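Local coordinates for protein GP37 (Pseudomonas phage phikz, PDB 5FT0) that acts as a phage-encoded ribonuclease inhibitor directed against the bacterial RNA degradosome, probably by acting on its RNase E component, at residues V127-P132 with T226-R231; G133-D138 with E222-I227; K26-S31 with T49-N54. All coordinates share one frame; numbering follows the deposited sequence.

Contact 1: residues V127-P132 with T226-R231; sequences VIEFMP and TIKIVR
Glu-129 and Lys-228 face each other as a hydrogen-bonded pair between two antiparallel strands, their backbones joined both ways: Glu-129 N reaches Lys-228 O at 2.7 Å, and Lys-228 N returns the bond to Glu-129 O. Further backbone bonds follow at Met-131 with Thr-226, and from Val-230 N to Val-127 O at the other end. The lysine side chain then runs over the face that Glu-129, Met-131 and Thr-226 share. Lys-228 CB lies 4.0 Å from SE of Met-131, a selenomethionine, and also lies near Glu-129 O. CG stands anti to the backbone N (chi1 180°) and CD continues the extended course. A bend at chi3 (75°) then places Lys-228 CE beside the glutamate, 3.3 Å from Glu-129 OE1. Lys-228 NZ ends 3.2 Å from Glu-129 OE1, a salt bridge whose hydrogen bond is weak. That oxygen also has a long, weak ion pair with Arg-254 of the second subunit, which packs on Lys-228 as well, so the pair sits at the dimer contact. Met-131 lies alongside Thr-226, with Met-131 SE 4.1 Å from Thr-226 CG2.

The opposite face is apolar. CG2 of Ile-128 touches CG2 of Ile-227 at 3.8 Å, the two side chains lying side by side and pointing the same way, while Phe-130 meets Ile-227 CG1 obliquely. At Val-127 and Ile-128, which both face Val-110, the chain forms a classic beta bulge and turns a corner. Strands 122-132 and 220-232 are central neighbours in the larger antiparallel sheet, flanked by 109-115 and 206-217. Helix 87-98 covers Ile-128 and Phe-130 through Val-96 and Ala-93, whereas helix 158-187 packs on Ile-227 and Ile-229.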
loop_
_atom_site.group_PDB
_atom_site.type_symbol
_atom_site.label_atom_id
_atom_site.label_comp_id
_atom_site.label_asym_id
_atom_site.label_seq_id
_atom_site.Cartn_x
_atom_site.Cartn_y
_atom_site.Cartn_z
ATOM N N VAL A 127 -7.570 14.566 -3.531
ATOM C CA VAL A 127 -8.148 15.870 -3.827
ATOM C C VAL A 127 -8.219 16.739 -2.575
ATOM O O VAL A 127 -7.763 17.886 -2.573
ATOM C CB VAL A 127 -9.544 15.734 -4.478
ATOM C CG1 VAL A 127 -10.225 17.092 -4.568
ATOM C CG2 VAL A 127 -9.426 15.102 -5.858
ATOM N N ILE A 128 -8.792 16.202 -1.500
ATOM C CA ILE A 128 -8.830 16.860 -0.200
ATOM C C ILE A 128 -8.138 15.946 0.797
ATOM O O ILE A 128 -8.487 14.765 0.907
ATOM C CB ILE A 128 -10.270 17.161 0.251
ATOM C CG1 ILE A 128 -11.009 17.981 -0.806
ATOM C CG2 ILE A 128 -10.265 17.891 1.582
ATOM C CD1 ILE A 128 -12.491 18.119 -0.537
ATOM N N GLU A 129 -7.158 16.483 1.515
ATOM C CA GLU A 129 -6.426 15.718 2.515
ATOM C C GLU A 129 -6.577 16.391 3.870
ATOM O O GLU A 129 -6.215 17.562 4.031
ATOM C CB GLU A 129 -4.949 15.583 2.138
ATOM C CG GLU A 129 -4.136 14.775 3.138
ATOM C CD GLU A 129 -2.739 14.465 2.637
ATOM O OE1 GLU A 129 -2.486 14.652 1.427
ATOM O OE2 GLU A 129 -1.900 14.024 3.450
ATOM N N PHE A 130 -7.120 15.654 4.834
ATOM C CA PHE A 130 -7.177 16.119 6.211
ATOM C C PHE A 130 -5.850 15.821 6.895
ATOM O O PHE A 130 -5.332 14.704 6.798
ATOM C CB PHE A 130 -8.326 15.445 6.960
ATOM C CG PHE A 130 -9.675 15.685 6.343
ATOM C CD1 PHE A 130 -10.432 16.787 6.706
ATOM C CD2 PHE A 130 -10.185 14.809 5.397
ATOM C CE1 PHE A 130 -11.672 17.009 6.142
ATOM C CE2 PHE A 130 -11.424 15.028 4.828
ATOM C CZ PHE A 130 -12.170 16.130 5.202
HETATM N N MSE A 131 -5.294 16.819 7.573
HETATM C CA MSE A 131 -3.986 16.670 8.198
HETATM C C MSE A 131 -4.001 17.122 9.656
HETATM O O MSE A 131 -3.509 18.206 9.980
HETATM C CB MSE A 131 -2.936 17.456 7.414
HETATM C CG MSE A 131 -2.878 17.093 5.933
HETATM SE SE MSE A 131 -1.653 18.220 4.918
HETATM C CE MSE A 131 0.027 17.690 5.757
ATOM N N PRO A 132 -4.560 16.290 10.535
ATOM C CA PRO A 132 -4.627 16.662 11.953
ATOM C C PRO A 132 -3.242 16.723 12.575
ATOM O O PRO A 132 -2.361 15.921 12.260
ATOM C CB PRO A 132 -5.472 15.543 12.572
ATOM C CG PRO A 132 -5.246 14.376 11.678
ATOM C CD PRO A 132 -5.097 14.939 10.291
ATOM N N THR A 226 -4.813 20.914 9.648
ATOM C CA THR A 226 -4.654 21.448 8.303
ATOM C C THR A 226 -5.518 20.650 7.338
ATOM O O THR A 226 -5.631 19.427 7.457
ATOM C CB THR A 226 -3.180 21.411 7.851
ATOM O OG1 THR A 226 -2.401 22.296 8.669
ATOM C CG2 THR A 226 -3.043 21.837 6.396
ATOM N N ILE A 227 -6.146 21.355 6.402
ATOM C CA ILE A 227 -6.837 20.744 5.276
ATOM C C ILE A 227 -6.109 21.160 4.008
ATOM O O ILE A 227 -5.899 22.357 3.775
ATOM C CB ILE A 227 -8.318 21.162 5.215
ATOM C CG1 ILE A 227 -9.043 20.748 6.495
ATOM C CG2 ILE A 227 -8.987 20.553 3.996
ATOM C CD1 ILE A 227 -10.510 21.100 6.497
ATOM N N LYS A 228 -5.712 20.181 3.203
ATOM C CA LYS A 228 -5.044 20.434 1.934
ATOM C C LYS A 228 -5.989 20.089 0.796
ATOM O O LYS A 228 -6.612 19.022 0.802
ATOM C CB LYS A 228 -3.755 19.620 1.802
ATOM C CG LYS A 228 -3.033 19.859 0.476
ATOM C CD LYS A 228 -1.745 19.058 0.363
ATOM C CE LYS A 228 -2.014 17.594 0.096
ATOM N NZ LYS A 228 -0.749 16.831 -0.089
ATOM N N ILE A 229 -6.100 20.994 -0.172
ATOM C CA ILE A 229 -6.894 20.780 -1.373
ATOM C C ILE A 229 -5.969 20.920 -2.573
ATOM O O ILE A 229 -5.172 21.864 -2.643
ATOM C CB ILE A 229 -8.071 21.768 -1.458
ATOM C CG1 ILE A 229 -8.936 21.653 -0.203
ATOM C CG2 ILE A 229 -8.906 21.495 -2.702
ATOM C CD1 ILE A 229 -10.055 22.657 -0.143
ATOM N N VAL A 230 -6.069 19.980 -3.508
ATOM C CA VAL A 230 -5.182 19.917 -4.663
ATOM C C VAL A 230 -6.011 20.075 -5.928
ATOM O O VAL A 230 -7.008 19.367 -6.117
ATOM C CB VAL A 230 -4.389 18.597 -4.703
ATOM C CG1 VAL A 230 -3.405 18.604 -5.870
ATOM C CG2 VAL A 230 -3.667 18.369 -3.385
ATOM N N ARG A 231 -5.602 21.004 -6.786
ATOM C CA ARG A 231 -6.095 21.086 -8.152
ATOM C C ARG A 231 -4.965 20.693 -9.089
ATOM O O ARG A 231 -3.861 21.238 -8.996
ATOM C CB ARG A 231 -6.589 22.490 -8.495
ATOM C CG ARG A 231 -7.188 22.590 -9.892
ATOM C CD ARG A 231 -7.099 24.006 -10.424
ATOM N NE ARG A 231 -8.001 24.233 -11.549
ATOM C CZ ARG A 231 -7.634 24.194 -12.827
ATOM N NH1 ARG A 231 -6.374 23.936 -13.152
ATOM N NH2 ARG A 231 -8.528 24.416 -13.781
#

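Contact 2: residues G133-D138 with E222-I227; sequences GVHVDD and EVLFTI
Leu-224 packs against Gly-133 and His-135, and Thr-226 meets Val-134: both strand side chains point toward the loop 133-138, which lies across them, whereas Phe-225 between them turns away to pack on Tyr-180 and Phe-184 of helix 158-187. The leucine packs against the start of the loop: Leu-224 CB is 3.8 Å from Gly-133 C, and Leu-224 CD1 reaches His-135 CB at 4.1 Å. CD2 approaches the imidazole obliquely. The histidine CG is anti to the backbone N (chi1 -166°), and His-135 ND1 accepts Asp-137 N at 3.0 Å almost in the ring plane. This bond fixes the turn of the ring and is consistent with an ND1 that carries no proton; the backbone bond from Asp-138 N to His-135 O accompanies it at the short 3-10 turn.

Two bonds fasten the loop. Gly-133 N meets Leu-224 O at 2.7 Å. Thr-226 OG1 donates to Val-134 O; the modelled 2.5 Å is very short, so the exact length is doubtful. Ser-212 OG on strand 206-217 bonds both this hydroxyl and Val-136 N, extending the hold to the next strand. The arrangement is a connection folding back over its own antiparallel sheet, and it borders the bound arginine: the ligand touches Glu-222 and lies about 6 Å from the His-135 side chain, which packs on pocket residue Glu-214.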
loop_
_atom_site.group_PDB
_atom_site.type_symbol
_atom_site.label_atom_id
_atom_site.label_comp_id
_atom_site.label_asym_id
_atom_site.label_seq_id
_atom_site.Cartn_x
_atom_site.Cartn_y
_atom_site.Cartn_z
ATOM N N GLY A 133 -3.057 17.692 13.467
ATOM C CA GLY A 133 -1.794 17.878 14.147
ATOM C C GLY A 133 -0.720 18.569 13.336
ATOM O O GLY A 133 0.412 18.694 13.820
ATOM N N VAL A 134 -1.032 19.025 12.127
ATOM C CA VAL A 134 -0.068 19.665 11.244
ATOM C C VAL A 134 -0.524 21.094 10.985
ATOM O O VAL A 134 -1.723 21.356 10.836
ATOM C CB VAL A 134 0.087 18.887 9.920
ATOM C CG1 VAL A 134 1.038 19.608 8.970
ATOM C CG2 VAL A 134 0.570 17.471 10.192
ATOM N N HIS A 135 0.436 22.017 10.947
ATOM C CA HIS A 135 0.201 23.400 10.560
ATOM C C HIS A 135 1.125 23.742 9.398
ATOM O O HIS A 135 2.272 23.285 9.354
ATOM C CB HIS A 135 0.443 24.349 11.734
ATOM C CG HIS A 135 -0.098 25.729 11.523
ATOM N ND1 HIS A 135 0.487 26.637 10.668
ATOM C CD2 HIS A 135 -1.163 26.360 12.072
ATOM C CE1 HIS A 135 -0.201 27.764 10.689
ATOM N NE2 HIS A 135 -1.206 27.622 11.534
ATOM N N VAL A 136 0.622 24.540 8.452
ATOM C CA VAL A 136 1.374 24.794 7.223
ATOM C C VAL A 136 2.660 25.562 7.510
ATOM O O VAL A 136 3.648 25.424 6.777
ATOM C CB VAL A 136 0.490 25.531 6.193
ATOM C CG1 VAL A 136 0.155 26.936 6.669
ATOM C CG2 VAL A 136 1.175 25.571 4.830
ATOM N N ASP A 137 2.686 26.357 8.584
ATOM C CA ASP A 137 3.886 27.119 8.917
ATOM C C ASP A 137 5.076 26.225 9.234
ATOM O O ASP A 137 6.215 26.701 9.209
ATOM C CB ASP A 137 3.617 28.053 10.100
ATOM C CG ASP A 137 2.660 29.178 9.750
ATOM O OD1 ASP A 137 2.496 29.468 8.546
ATOM O OD2 ASP A 137 2.080 29.779 10.679
ATOM N N ASP A 138 4.846 24.944 9.520
ATOM C CA ASP A 138 5.926 24.025 9.844
ATOM C C ASP A 138 6.457 23.269 8.632
ATOM O O ASP A 138 7.468 22.569 8.755
ATOM C CB ASP A 138 5.465 23.021 10.908
ATOM C CG ASP A 138 5.006 23.698 12.188
ATOM O OD1 ASP A 138 5.503 24.805 12.490
ATOM O OD2 ASP A 138 4.153 23.121 12.895
ATOM N N GLU A 222 -1.839 23.520 22.432
ATOM C CA GLU A 222 -2.381 23.920 21.143
ATOM C C GLU A 222 -2.940 22.703 20.419
ATOM O O GLU A 222 -2.395 21.603 20.531
ATOM C CB GLU A 222 -1.289 24.583 20.302
ATOM C CG GLU A 222 -1.774 25.405 19.142
ATOM C CD GLU A 222 -0.627 26.116 18.456
ATOM O OE1 GLU A 222 0.482 25.541 18.409
ATOM O OE2 GLU A 222 -0.830 27.250 17.982
ATOM N N VAL A 223 -4.025 22.910 19.679
ATOM C CA VAL A 223 -4.546 21.923 18.742
ATOM C C VAL A 223 -4.310 22.450 17.334
ATOM O O VAL A 223 -4.686 23.586 17.021
ATOM C CB VAL A 223 -6.038 21.638 18.979
ATOM C CG1 VAL A 223 -6.549 20.645 17.948
ATOM C CG2 VAL A 223 -6.254 21.108 20.389
ATOM N N LEU A 224 -3.685 21.631 16.494
ATOM C CA LEU A 224 -3.365 21.999 15.122
ATOM C C LEU A 224 -4.150 21.120 14.161
ATOM O O LEU A 224 -4.341 19.928 14.415
ATOM C CB LEU A 224 -1.863 21.854 14.842
ATOM C CG LEU A 224 -0.899 22.633 15.742
ATOM C CD1 LEU A 224 0.541 22.333 15.355
ATOM C CD2 LEU A 224 -1.178 24.124 15.675
ATOM N N PHE A 225 -4.591 21.710 13.052
ATOM C CA PHE A 225 -5.297 20.968 12.019
ATOM C C PHE A 225 -5.111 21.684 10.690
ATOM O O PHE A 225 -5.234 22.910 10.616
ATOM C CB PHE A 225 -6.792 20.827 12.339
ATOM C CG PHE A 225 -7.468 19.697 11.606
ATOM C CD1 PHE A 225 -7.796 19.812 10.264
ATOM C CD2 PHE A 225 -7.780 18.521 12.265
ATOM C CE1 PHE A 225 -8.415 18.771 9.595
ATOM C CE2 PHE A 225 -8.404 17.477 11.602
ATOM C CZ PHE A 225 -8.719 17.603 10.266
ATOM N N THR A 226 -4.813 20.914 9.648
ATOM C CA THR A 226 -4.654 21.448 8.303
ATOM C C THR A 226 -5.518 20.650 7.338
ATOM O O THR A 226 -5.631 19.427 7.457
ATOM C CB THR A 226 -3.180 21.411 7.851
ATOM O OG1 THR A 226 -2.401 22.296 8.669
ATOM C CG2 THR A 226 -3.043 21.837 6.396
ATOM N N ILE A 227 -6.146 21.355 6.402
ATOM C CA ILE A 227 -6.837 20.744 5.276
ATOM C C ILE A 227 -6.109 21.160 4.008
ATOM O O ILE A 227 -5.899 22.357 3.775
ATOM C CB ILE A 227 -8.318 21.162 5.215
ATOM C CG1 ILE A 227 -9.043 20.748 6.495
ATOM C CG2 ILE A 227 -8.987 20.553 3.996
ATOM C CD1 ILE A 227 -10.510 21.100 6.497
#

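Contact 3: residues K26-S31 with T49-N54; sequences KLEDIS and TMSSHN
Glu-28 points its carboxylate at Ser-51 through a CG placed anti to the carbonyl carbon (chi1 -63°) and a chain extended from there, while Thr-49 holds OG1 in the crowded position between its backbone N and carbonyl carbon (chi1 66°). The threonine torsion sets up an ST motif: Thr-49 OG1 accepts Ser-52 N, three residues on, at 3.1 Å. The loop 49-54 therefore curls back on itself after strand 42-48, and the coil presents Ser-51 to the glutamate.

Both carboxylate oxygens grip that one serine. Glu-28 OE1 takes Ser-51 N at 3.0 Å with its syn lone pair. Glu-28 OE2 receives the hydroxyl OG of Ser-51 at 2.6 Å, also on the syn side but 27° out of the carboxylate plane. The two bonds together hold the carboxylate against rotation and tie the chain leading into strand 30-37 to the loop that leaves its antiparallel neighbour, 42-48. Thr-49 CB lies 3.4 Å from the same Glu-28 OE1. Met-50, a selenomethionine, is poorly ordered and adds little.

A second link is made by water. One molecule donates to Asp-29 O at 2.9 Å and accepts from Met-50 N, bridging the two backbones beside the direct bonds. The Asp-29 carboxylate turns elsewhere, with OD1 bonded to Trp-8 N at the start of helix 8-15, and Glu-28 O receives Gln-11 NE2 of the same helix. The contact lies at the surface, at the end of the four-stranded sheet where strand 30-37 begins and strand 42-48 ends. There the side chains of Ile-30 and Thr-49 lie side by side and pack tightly, with Ile-30 CD1 just 3.4 Å from Thr-49 CG2.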
loop_
_atom_site.group_PDB
_atom_site.type_symbol
_atom_site.label_atom_id
_atom_site.label_comp_id
_atom_site.label_asym_id
_atom_site.label_seq_id
_atom_site.Cartn_x
_atom_site.Cartn_y
_atom_site.Cartn_z
ATOM N N LYS A 26 -12.143 4.561 18.233
ATOM C CA LYS A 26 -11.854 3.585 19.275
ATOM C C LYS A 26 -10.635 4.030 20.073
ATOM O O LYS A 26 -9.610 4.405 19.499
ATOM C CB LYS A 26 -11.605 2.213 18.649
ATOM C CG LYS A 26 -11.258 1.132 19.651
ATOM C CD LYS A 26 -12.452 0.824 20.531
ATOM C CE LYS A 26 -12.132 -0.270 21.523
ATOM N NZ LYS A 26 -13.316 -0.600 22.362
ATOM N N LEU A 27 -10.756 4.006 21.398
ATOM C CA LEU A 27 -9.702 4.472 22.293
ATOM C C LEU A 27 -9.181 3.314 23.134
ATOM O O LEU A 27 -9.961 2.614 23.788
ATOM C CB LEU A 27 -10.205 5.595 23.206
ATOM C CG LEU A 27 -10.757 6.856 22.542
ATOM C CD1 LEU A 27 -11.238 7.837 23.597
ATOM C CD2 LEU A 27 -9.711 7.501 21.642
ATOM N N GLU A 28 -7.866 3.119 23.114
ATOM C CA GLU A 28 -7.206 2.104 23.919
ATOM C C GLU A 28 -6.035 2.732 24.659
ATOM O O GLU A 28 -5.555 3.811 24.298
ATOM C CB GLU A 28 -6.703 0.936 23.059
ATOM C CG GLU A 28 -7.792 0.159 22.346
ATOM C CD GLU A 28 -7.232 -0.957 21.488
ATOM O OE1 GLU A 28 -6.203 -0.731 20.816
ATOM O OE2 GLU A 28 -7.817 -2.060 21.489
ATOM N N ASP A 29 -5.574 2.037 25.699
ATOM C CA ASP A 29 -4.368 2.457 26.402
ATOM C C ASP A 29 -3.197 2.544 25.429
ATOM O O ASP A 29 -3.002 1.665 24.585
ATOM C CB ASP A 29 -4.034 1.483 27.533
ATOM C CG ASP A 29 -5.088 1.462 28.626
ATOM O OD1 ASP A 29 -5.896 2.412 28.709
ATOM O OD2 ASP A 29 -5.100 0.495 29.415
ATOM N N ILE A 30 -2.428 3.625 25.542
ATOM C CA ILE A 30 -1.266 3.881 24.697
ATOM C C ILE A 30 -0.018 3.628 25.532
ATOM O O ILE A 30 0.109 4.165 26.640
ATOM C CB ILE A 30 -1.247 5.329 24.172
ATOM C CG1 ILE A 30 -2.478 5.695 23.339
ATOM C CG2 ILE A 30 -0.047 5.521 23.271
ATOM C CD1 ILE A 30 -2.423 5.240 21.905
ATOM N N SER A 31 0.908 2.837 25.003
ATOM C CA SER A 31 2.260 2.781 25.545
ATOM C C SER A 31 3.135 3.711 24.713
ATOM O O SER A 31 3.212 3.562 23.489
ATOM C CB SER A 31 2.810 1.356 25.530
ATOM O OG SER A 31 4.134 1.323 26.036
ATOM N N THR A 49 -0.616 0.454 20.620
ATOM C CA THR A 49 -1.835 -0.102 21.193
ATOM C C THR A 49 -1.918 -1.591 20.881
ATOM O O THR A 49 -1.076 -2.156 20.180
ATOM C CB THR A 49 -3.091 0.593 20.658
ATOM O OG1 THR A 49 -3.236 0.315 19.259
ATOM C CG2 THR A 49 -3.024 2.082 20.876
HETATM N N MSE A 50 -2.969 -2.216 21.395
HETATM C CA MSE A 50 -3.211 -3.625 21.142
HETATM C C MSE A 50 -3.802 -3.841 19.750
HETATM O O MSE A 50 -3.377 -4.737 19.021
HETATM C CB MSE A 50 -4.142 -4.205 22.205
HETATM C CG MSE A 50 -4.110 -5.719 22.287
HETATM SE SE MSE A 50 -5.683 -6.441 23.174
HETATM C CE MSE A 50 -7.036 -5.851 21.898
ATOM N N SER A 51 -4.767 -2.998 19.374
ATOM C CA SER A 51 -5.548 -3.236 18.166
ATOM C C SER A 51 -4.921 -2.641 16.906
ATOM O O SER A 51 -4.907 -3.303 15.862
ATOM C CB SER A 51 -6.970 -2.696 18.347
ATOM O OG SER A 51 -7.680 -3.447 19.319
ATOM N N SER A 52 -4.402 -1.410 16.965
ATOM C CA SER A 52 -3.891 -0.726 15.774
ATOM C C SER A 52 -2.606 0.053 16.080
ATOM O O SER A 52 -2.531 1.275 15.958
ATOM C CB SER A 52 -4.959 0.194 15.185
ATOM O OG SER A 52 -4.858 1.505 15.714
ATOM N N HIS A 53 -1.560 -0.674 16.459
ATOM C CA HIS A 53 -0.218 -0.110 16.671
ATOM C C HIS A 53 0.571 -0.247 15.360
ATOM O O HIS A 53 0.221 -1.137 14.560
ATOM C CB HIS A 53 0.468 -0.859 17.810
ATOM N N ASN A 54 1.613 0.551 15.075
ATOM C CA ASN A 54 2.202 1.641 15.861
ATOM C C ASN A 54 2.027 2.988 15.141
ATOM O O ASN A 54 1.995 3.018 13.906
ATOM C CB ASN A 54 3.728 1.436 16.054
ATOM C CG ASN A 54 4.085 0.426 17.126
ATOM O OD1 ASN A 54 3.229 -0.242 17.695
ATOM N ND2 ASN A 54 5.373 0.311 17.399
HETATM O O HOH W 1 -3.961 -0.991 23.922
#

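Along the chain contact 3 comes first and closes before the others open. Segments 127-132 and 133-138 then follow one another directly, and much later 222-227 and 226-231 overlap at Thr-226 and Ile-227. Contacts 1 and 2, with centres about 11 Å apart, are thus successive parts of one association: strand 122-132 pairs with strand 220-232 in the seven-stranded sheet, and the chain leaving the first then folds over the second. They touch through Pro-132 CB and Phe-225 CE2, 3.6 Å apart. Contact 3 belongs to the separate four-stranded sheet, its centre about 26 Å from that of contact 1 and about 23 Å from that of contact 2.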